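Local coordinates for thioredoxin-like protein (Klebsiella pneumoniae subsp. pneumoniae MGH 78578, PDB 3TY1) that is of unknown function but belongs to the galactose mutarotase-like superfamily, is a putative aldose 1-epimerase and may bind carbohydrate, at residues A[112-122]-A[204-214]. Numbering follows the deposited sequence.
With SO4 (sulfate ion), chain L.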
ATOM      1  N   GLU A 112      13.460   0.036 -15.110  1.00 22.87           N
ATOM      2  CA  GLU A 112      14.842   0.243 -14.736  1.00 23.56           C
ATOM      3  C   GLU A 112      15.849  -0.478 -15.637  1.00 24.20           C
ATOM      4  O   GLU A 112      15.548  -1.470 -16.276  1.00 27.14           O
ATOM      5  CB  GLU A 112      15.036  -0.215 -13.279  1.00 24.14           C
ATOM      6  CG  GLU A 112      14.139   0.454 -12.262  1.00 27.25           C
ATOM      7  CD  GLU A 112      12.872  -0.332 -11.877  1.00 30.19           C
ATOM      8  OE1 GLU A 112      12.288  -1.043 -12.723  1.00 29.85           O
ATOM      9  OE2 GLU A 112      12.462  -0.229 -10.713  1.00 30.65           O
HETATM   10  N   MSE A 113      17.051   0.071 -15.636  1.00 25.26           N
HETATM   11  CA  MSE A 113      18.214  -0.476 -16.271  1.00 27.15           C
HETATM   12  C   MSE A 113      18.746  -1.676 -15.464  1.00 27.59           C
HETATM   13  O   MSE A 113      19.250  -2.627 -16.059  1.00 27.98           O
HETATM   14  CB  MSE A 113      19.275   0.615 -16.423  1.00 27.05           C
HETATM   15  CG  MSE A 113      20.542   0.171 -17.091  1.00 29.64           C
HETATM   16 SE   MSE A 113      21.963  -0.394 -15.856  0.75 27.01          SE
HETATM   17  CE  MSE A 113      22.310  -1.984 -16.631  1.00 25.61           C
HETATM   18  N   MSE A 114      18.675  -1.631 -14.132  1.00 28.23           N
HETATM   19  CA  MSE A 114      19.117  -2.797 -13.312  1.00 26.92           C
HETATM   20  C   MSE A 114      18.220  -2.949 -12.070  1.00 28.48           C
HETATM   21  O   MSE A 114      18.183  -2.064 -11.235  1.00 28.24           O
HETATM   22  CB  MSE A 114      20.621  -2.690 -12.938  1.00 23.65           C
HETATM   23  CG  MSE A 114      21.356  -4.015 -12.659  1.00 31.96           C
HETATM   24 SE   MSE A 114      20.702  -4.880 -11.060  0.75 29.49          SE
HETATM   25  CE  MSE A 114      21.345  -3.581  -9.754  1.00 31.32           C
ATOM     26  N   VAL A 115      17.482  -4.059 -12.003  1.00 29.57           N
ATOM     27  CA  VAL A 115      16.652  -4.412 -10.866  1.00 30.84           C
ATOM     28  C   VAL A 115      17.226  -5.624 -10.141  1.00 32.37           C
ATOM     29  O   VAL A 115      17.486  -6.630 -10.779  1.00 30.60           O
ATOM     30  CB  VAL A 115      15.228  -4.827 -11.287  1.00 34.03           C
ATOM     31  CG1 VAL A 115      14.398  -5.132 -10.003  1.00 28.73           C
ATOM     32  CG2 VAL A 115      14.591  -3.755 -12.110  1.00 36.56           C
ATOM     33  N   ARG A 116      17.433  -5.534  -8.823  1.00 28.36           N
ATOM     34  CA  ARG A 116      17.821  -6.722  -8.052  1.00 30.79           C
ATOM     35  C   ARG A 116      16.533  -7.507  -7.839  1.00 32.13           C
ATOM     36  O   ARG A 116      15.649  -7.043  -7.137  1.00 31.88           O
ATOM     37  CB  ARG A 116      18.464  -6.319  -6.733  1.00 29.64           C
ATOM     38  CG  ARG A 116      19.855  -5.700  -6.931  1.00 29.86           C
ATOM     39  CD  ARG A 116      20.443  -5.093  -5.638  1.00 31.11           C
ATOM     40  NE  ARG A 116      21.752  -4.452  -5.849  1.00 32.53           N
ATOM     41  CZ  ARG A 116      21.922  -3.185  -6.256  1.00 30.94           C
ATOM     42  NH1 ARG A 116      20.890  -2.446  -6.558  1.00 30.48           N
ATOM     43  NH2 ARG A 116      23.153  -2.660  -6.388  1.00 29.01           N
ATOM     44  N   CYS A 117      16.421  -8.662  -8.491  1.00 30.25           N
ATOM     45  CA  CYS A 117      15.242  -9.518  -8.413  1.00 29.08           C
ATOM     46  C   CYS A 117      15.589 -10.600  -7.389  1.00 31.39           C
ATOM     47  O   CYS A 117      16.205 -11.608  -7.723  1.00 30.02           O
ATOM     48  CB  CYS A 117      14.955 -10.114  -9.772  1.00 30.11           C
ATOM     49  SG  CYS A 117      14.573  -8.868 -11.020  1.00 33.22           S
ATOM     50  N   GLY A 118      15.260 -10.312  -6.137  1.00 32.26           N
ATOM     51  CA  GLY A 118      15.677 -11.134  -4.992  1.00 34.22           C
ATOM     52  C   GLY A 118      15.324 -10.366  -3.718  1.00 34.00           C
ATOM     53  O   GLY A 118      14.520  -9.462  -3.796  1.00 32.71           O
ATOM     54  N   TYR A 119      15.890 -10.685  -2.549  1.00 33.67           N
ATOM     55  CA  TYR A 119      16.807 -11.830  -2.335  1.00 33.99           C
ATOM     56  C   TYR A 119      16.133 -13.017  -1.667  1.00 37.62           C
ATOM     57  O   TYR A 119      16.594 -14.149  -1.792  1.00 35.50           O
ATOM     58  CB  TYR A 119      18.016 -11.403  -1.504  1.00 34.99           C
ATOM     59  CG  TYR A 119      18.955 -10.500  -2.254  1.00 30.44           C
ATOM     60  CD1 TYR A 119      18.686  -9.137  -2.398  1.00 33.55           C
ATOM     61  CD2 TYR A 119      20.142 -11.003  -2.826  1.00 31.79           C
ATOM     62  CE1 TYR A 119      19.548  -8.306  -3.098  1.00 29.73           C
ATOM     63  CE2 TYR A 119      21.033 -10.160  -3.516  1.00 33.61           C
ATOM     64  CZ  TYR A 119      20.712  -8.811  -3.661  1.00 30.90           C
ATOM     65  OH  TYR A 119      21.558  -7.960  -4.332  1.00 33.79           O
ATOM     66  N   GLU A 120      15.033 -12.781  -0.968  1.00 37.98           N
ATOM     67  CA  GLU A 120      14.312 -13.872  -0.287  1.00 37.17           C
ATOM     68  C   GLU A 120      13.786 -14.909  -1.313  1.00 38.71           C
ATOM     69  O   GLU A 120      13.785 -16.127  -1.053  1.00 36.94           O
ATOM     70  CB  GLU A 120      13.205 -13.295   0.600  1.00 39.89           C
ATOM     71  CG  GLU A 120      12.726 -14.256   1.668  1.00 42.43           C
ATOM     72  CD  GLU A 120      11.514 -13.772   2.448  1.00 41.20           C
ATOM     73  OE1 GLU A 120      11.381 -12.555   2.692  1.00 37.89           O
ATOM     74  OE2 GLU A 120      10.717 -14.635   2.879  1.00 39.45           O
ATOM     75  N   TRP A 121      13.356 -14.421  -2.473  1.00 34.18           N
ATOM     76  CA  TRP A 121      13.039 -15.273  -3.629  1.00 34.83           C
ATOM     77  C   TRP A 121      13.111 -14.436  -4.894  1.00 34.91           C
ATOM     78  O   TRP A 121      13.263 -13.214  -4.822  1.00 32.02           O
ATOM     79  CB  TRP A 121      11.667 -15.972  -3.516  1.00 37.31           C
ATOM     80  CG  TRP A 121      10.539 -15.077  -3.674  1.00 35.84           C
ATOM     81  CD1 TRP A 121       9.890 -14.784  -4.836  1.00 36.48           C
ATOM     82  CD2 TRP A 121       9.950 -14.272  -2.668  1.00 36.53           C
ATOM     83  NE1 TRP A 121       8.920 -13.865  -4.611  1.00 34.27           N
ATOM     84  CE2 TRP A 121       8.944 -13.508  -3.289  1.00 33.26           C
ATOM     85  CE3 TRP A 121      10.176 -14.111  -1.296  1.00 43.25           C
ATOM     86  CZ2 TRP A 121       8.152 -12.583  -2.586  1.00 37.09           C
ATOM     87  CZ3 TRP A 121       9.401 -13.203  -0.597  1.00 47.34           C
ATOM     88  CH2 TRP A 121       8.391 -12.445  -1.248  1.00 47.58           C
ATOM     89  N   THR A 122      12.971 -15.099  -6.037  1.00 32.93           N
ATOM     90  CA  THR A 122      13.012 -14.447  -7.332  1.00 33.94           C
ATOM     91  C   THR A 122      12.171 -15.218  -8.350  1.00 33.53           C
ATOM     92  O   THR A 122      11.598 -16.255  -8.058  1.00 33.20           O
ATOM     93  CB  THR A 122      14.480 -14.344  -7.847  1.00 33.07           C
ATOM     94  OG1 THR A 122      14.556 -13.329  -8.834  1.00 34.55           O
ATOM     95  CG2 THR A 122      15.007 -15.717  -8.399  1.00 31.60           C
ATOM     96  N   HIS A 204      18.759 -19.603   5.878  1.00 46.18           N
ATOM     97  CA  HIS A 204      17.647 -19.187   5.055  1.00 43.93           C
ATOM     98  C   HIS A 204      17.995 -19.291   3.577  1.00 42.73           C
ATOM     99  O   HIS A 204      19.145 -19.043   3.156  1.00 44.04           O
ATOM    100  CB  HIS A 204      17.172 -17.775   5.423  1.00 44.35           C
ATOM    101  CG  HIS A 204      15.772 -17.516   4.996  1.00 42.42           C
ATOM    102  ND1 HIS A 204      15.437 -17.265   3.682  1.00 43.97           N
ATOM    103  CD2 HIS A 204      14.609 -17.538   5.684  1.00 44.13           C
ATOM    104  CE1 HIS A 204      14.129 -17.139   3.583  1.00 43.69           C
ATOM    105  NE2 HIS A 204      13.600 -17.307   4.781  1.00 44.98           N
ATOM    106  N   ASP A 205      17.002 -19.684   2.792  1.00 41.36           N
ATOM    107  CA  ASP A 205      17.119 -19.676   1.330  1.00 41.35           C
ATOM    108  C   ASP A 205      17.308 -18.254   0.779  1.00 38.24           C
ATOM    109  O   ASP A 205      16.879 -17.296   1.400  1.00 37.24           O
ATOM    110  CB  ASP A 205      15.845 -20.242   0.668  1.00 40.63           C
ATOM    111  CG  ASP A 205      15.698 -21.732   0.819  1.00 49.20           C
ATOM    112  OD1 ASP A 205      16.616 -22.432   1.321  1.00 47.22           O
ATOM    113  OD2 ASP A 205      14.631 -22.203   0.409  1.00 46.83           O
ATOM    114  N   TYR A 206      17.991 -18.140  -0.356  1.00 38.47           N
ATOM    115  CA  TYR A 206      18.035 -16.886  -1.084  1.00 38.37           C
ATOM    116  C   TYR A 206      18.180 -17.198  -2.554  1.00 38.37           C
ATOM    117  O   TYR A 206      18.625 -18.287  -2.918  1.00 38.84           O
ATOM    118  CB  TYR A 206      19.148 -15.963  -0.587  1.00 37.77           C
ATOM    119  CG  TYR A 206      20.568 -16.345  -0.999  1.00 39.48           C
ATOM    120  CD1 TYR A 206      21.341 -17.227  -0.230  1.00 46.03           C
ATOM    121  CD2 TYR A 206      21.126 -15.817  -2.148  1.00 37.84           C
ATOM    122  CE1 TYR A 206      22.648 -17.550  -0.617  1.00 44.03           C
ATOM    123  CE2 TYR A 206      22.405 -16.130  -2.538  1.00 41.93           C
ATOM    124  CZ  TYR A 206      23.163 -16.983  -1.786  1.00 41.87           C
ATOM    125  OH  TYR A 206      24.417 -17.246  -2.250  1.00 43.06           O
ATOM    126  N   GLN A 207      17.724 -16.255  -3.367  1.00 35.55           N
ATOM    127  CA  GLN A 207      17.887 -16.255  -4.808  1.00 34.80           C
ATOM    128  C   GLN A 207      18.121 -14.826  -5.282  1.00 35.44           C
ATOM    129  O   GLN A 207      17.562 -13.896  -4.705  1.00 37.72           O
ATOM    130  CB  GLN A 207      16.640 -16.749  -5.519  1.00 34.97           C
ATOM    131  CG  GLN A 207      16.137 -18.123  -5.149  1.00 35.38           C
ATOM    132  CD  GLN A 207      14.821 -18.389  -5.816  1.00 35.11           C
ATOM    133  OE1 GLN A 207      13.767 -17.994  -5.293  1.00 34.66           O
ATOM    134  NE2 GLN A 207      14.860 -19.029  -7.003  1.00 33.52           N
ATOM    135  N   ILE A 208      18.889 -14.649  -6.353  1.00 34.39           N
ATOM    136  CA  ILE A 208      19.067 -13.292  -6.933  1.00 33.99           C
ATOM    137  C   ILE A 208      19.322 -13.349  -8.424  1.00 32.53           C
ATOM    138  O   ILE A 208      20.065 -14.185  -8.877  1.00 34.17           O
ATOM    139  CB  ILE A 208      20.204 -12.504  -6.208  1.00 32.91           C
ATOM    140  CG1 ILE A 208      20.423 -11.078  -6.765  1.00 32.48           C
ATOM    141  CG2 ILE A 208      21.531 -13.312  -6.206  1.00 36.68           C
ATOM    142  CD1 ILE A 208      19.203 -10.133  -6.625  1.00 29.84           C
ATOM    143  N   ILE A 209      18.709 -12.421  -9.174  1.00 31.68           N
ATOM    144  CA  ILE A 209      19.002 -12.213 -10.573  1.00 30.73           C
ATOM    145  C   ILE A 209      19.304 -10.708 -10.685  1.00 32.24           C
ATOM    146  O   ILE A 209      18.489  -9.879 -10.214  1.00 28.17           O
ATOM    147  CB  ILE A 209      17.786 -12.597 -11.488  1.00 33.56           C
ATOM    148  CG1 ILE A 209      17.430 -14.073 -11.353  1.00 39.79           C
ATOM    149  CG2 ILE A 209      18.071 -12.201 -12.934  1.00 32.14           C
ATOM    150  CD1 ILE A 209      16.234 -14.531 -12.177  1.00 31.64           C
ATOM    151  N   TYR A 210      20.464 -10.359 -11.262  1.00 28.60           N
ATOM    152  CA  TYR A 210      20.832  -8.979 -11.578  1.00 28.76           C
ATOM    153  C   TYR A 210      20.267  -8.688 -12.974  1.00 28.62           C
ATOM    154  O   TYR A 210      20.917  -8.921 -14.006  1.00 33.03           O
ATOM    155  CB  TYR A 210      22.344  -8.808 -11.480  1.00 29.52           C
ATOM    156  CG  TYR A 210      22.775  -8.682 -10.036  1.00 31.92           C
ATOM    157  CD1 TYR A 210      22.939  -9.784  -9.231  1.00 34.58           C
ATOM    158  CD2 TYR A 210      22.940  -7.422  -9.459  1.00 31.22           C
ATOM    159  CE1 TYR A 210      23.277  -9.637  -7.881  1.00 29.22           C
ATOM    160  CE2 TYR A 210      23.306  -7.282  -8.193  1.00 30.67           C
ATOM    161  CZ  TYR A 210      23.473  -8.384  -7.383  1.00 30.67           C
ATOM    162  OH  TYR A 210      23.794  -8.188  -6.067  1.00 33.09           O
ATOM    163  N   HIS A 211      19.034  -8.204 -12.994  1.00 28.25           N
ATOM    164  CA  HIS A 211      18.227  -8.100 -14.191  1.00 28.07           C
ATOM    165  C   HIS A 211      18.621  -6.811 -14.906  1.00 30.18           C
ATOM    166  O   HIS A 211      18.139  -5.724 -14.571  1.00 29.88           O
ATOM    167  CB  HIS A 211      16.750  -8.130 -13.739  1.00 32.46           C
ATOM    168  CG  HIS A 211      15.764  -8.461 -14.803  1.00 35.64           C
ATOM    169  ND1 HIS A 211      15.677  -7.758 -15.983  1.00 33.64           N
ATOM    170  CD2 HIS A 211      14.730  -9.342 -14.810  1.00 40.71           C
ATOM    171  CE1 HIS A 211      14.640  -8.196 -16.677  1.00 38.62           C
ATOM    172  NE2 HIS A 211      14.056  -9.169 -15.997  1.00 36.14           N
ATOM    173  N   SER A 212      19.517  -6.936 -15.878  1.00 27.64           N
ATOM    174  CA  SER A 212      20.174  -5.773 -16.502  1.00 27.29           C
ATOM    175  C   SER A 212      19.630  -5.568 -17.906  1.00 27.95           C
ATOM    176  O   SER A 212      19.707  -6.482 -18.745  1.00 26.86           O
ATOM    177  CB  SER A 212      21.686  -5.974 -16.448  1.00 30.22           C
ATOM    178  OG  SER A 212      22.115  -6.374 -15.120  1.00 30.70           O
ATOM    179  N   ASN A 213      19.124  -4.365 -18.195  1.00 28.05           N
ATOM    180  CA  ASN A 213      18.244  -4.128 -19.340  1.00 26.40           C
ATOM    181  C   ASN A 213      18.749  -3.050 -20.271  1.00 28.98           C
ATOM    182  O   ASN A 213      19.036  -1.938 -19.829  1.00 29.09           O
ATOM    183  CB  ASN A 213      16.839  -3.788 -18.785  1.00 30.12           C
ATOM    184  CG  ASN A 213      16.430  -4.746 -17.663  1.00 30.21           C
ATOM    185  OD1 ASN A 213      16.472  -5.942 -17.853  1.00 32.32           O
ATOM    186  ND2 ASN A 213      16.084  -4.223 -16.496  1.00 31.79           N
ATOM    187  N   PHE A 214      18.837  -3.371 -21.564  1.00 28.52           N
ATOM    188  CA  PHE A 214      19.489  -2.489 -22.549  1.00 29.98           C
ATOM    189  C   PHE A 214      18.566  -2.355 -23.749  1.00 29.46           C
ATOM    190  O   PHE A 214      18.097  -3.354 -24.281  1.00 27.92           O
ATOM    191  CB  PHE A 214      20.847  -3.077 -23.006  1.00 28.03           C
ATOM    192  CG  PHE A 214      21.768  -3.410 -21.868  1.00 32.54           C
ATOM    193  CD1 PHE A 214      22.596  -2.445 -21.305  1.00 29.62           C
ATOM    194  CD2 PHE A 214      21.756  -4.682 -21.306  1.00 35.65           C
ATOM    195  CE1 PHE A 214      23.443  -2.761 -20.222  1.00 33.77           C
ATOM    196  CE2 PHE A 214      22.557  -4.987 -20.230  1.00 29.49           C
ATOM    197  CZ  PHE A 214      23.437  -4.020 -19.687  1.00 29.18           C
TER
HETATM  198  S   SO4 L 513      10.723 -10.495 -16.971  1.00 85.78           S
HETATM  199  O1  SO4 L 513      10.429  -9.158 -17.495  1.00 72.42           O
HETATM  200  O2  SO4 L 513      11.379 -11.323 -18.007  1.00 83.89           O
HETATM  201  O3  SO4 L 513      11.600 -10.414 -15.798  1.00 56.69           O
HETATM  202  O4  SO4 L 513       9.460 -11.112 -16.561  1.00 75.53           O
HETATM  203  O   HOH W   1      13.899 -18.612  -2.579  1.00 36.12           O
HETATM  204  O   HOH W   2      11.095 -16.561   4.880  1.00 47.86           O
HETATM  205  O   HOH W   3      12.471 -18.680  -8.590  1.00 40.83           O
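V115 and C117 of strand 114-119 exchange backbone hydrogen bonds with H211 and I209 of strand 204-214, C117 N reaching I209 O at 3.0 Å. C117 O is gripped twice: I209 N and the T122 hydroxyl come from opposite faces of its carbonyl plane, T122 OG1 at 2.6 Å. Past the cis peptide before Y119, Y119 O takes Q207 N, and Q207 OE1 accepts T122 N at 3.1 Å from above the amide plane plus a water shared with E120 O; Q207 NE2 gives to S320 and a second water. The two strands are an antiparallel pair within a mixed sheet of the galactose mutarotase-like supersandwich, with M113 and M114 forming a classic beta bulge opposite L71. At that end N213 ND2 donates almost straight to E112 O (2.8 Å, 165°), which also accepts W83 NE1; N213 O is buried without a partner. N213 OD1 holds H211 ND1 in the imidazole plane, fixing the ring's rotation, and H211 NE2 meets sulfate O3 at 2.8 Å; H136 NE2 bonds the same ion, probably from the crystallisation liquor. Y119 OH donates to Y210 OH (2.8 Å), while D194 OD2 accepts Y210 OH and salt-bridges R116 NE.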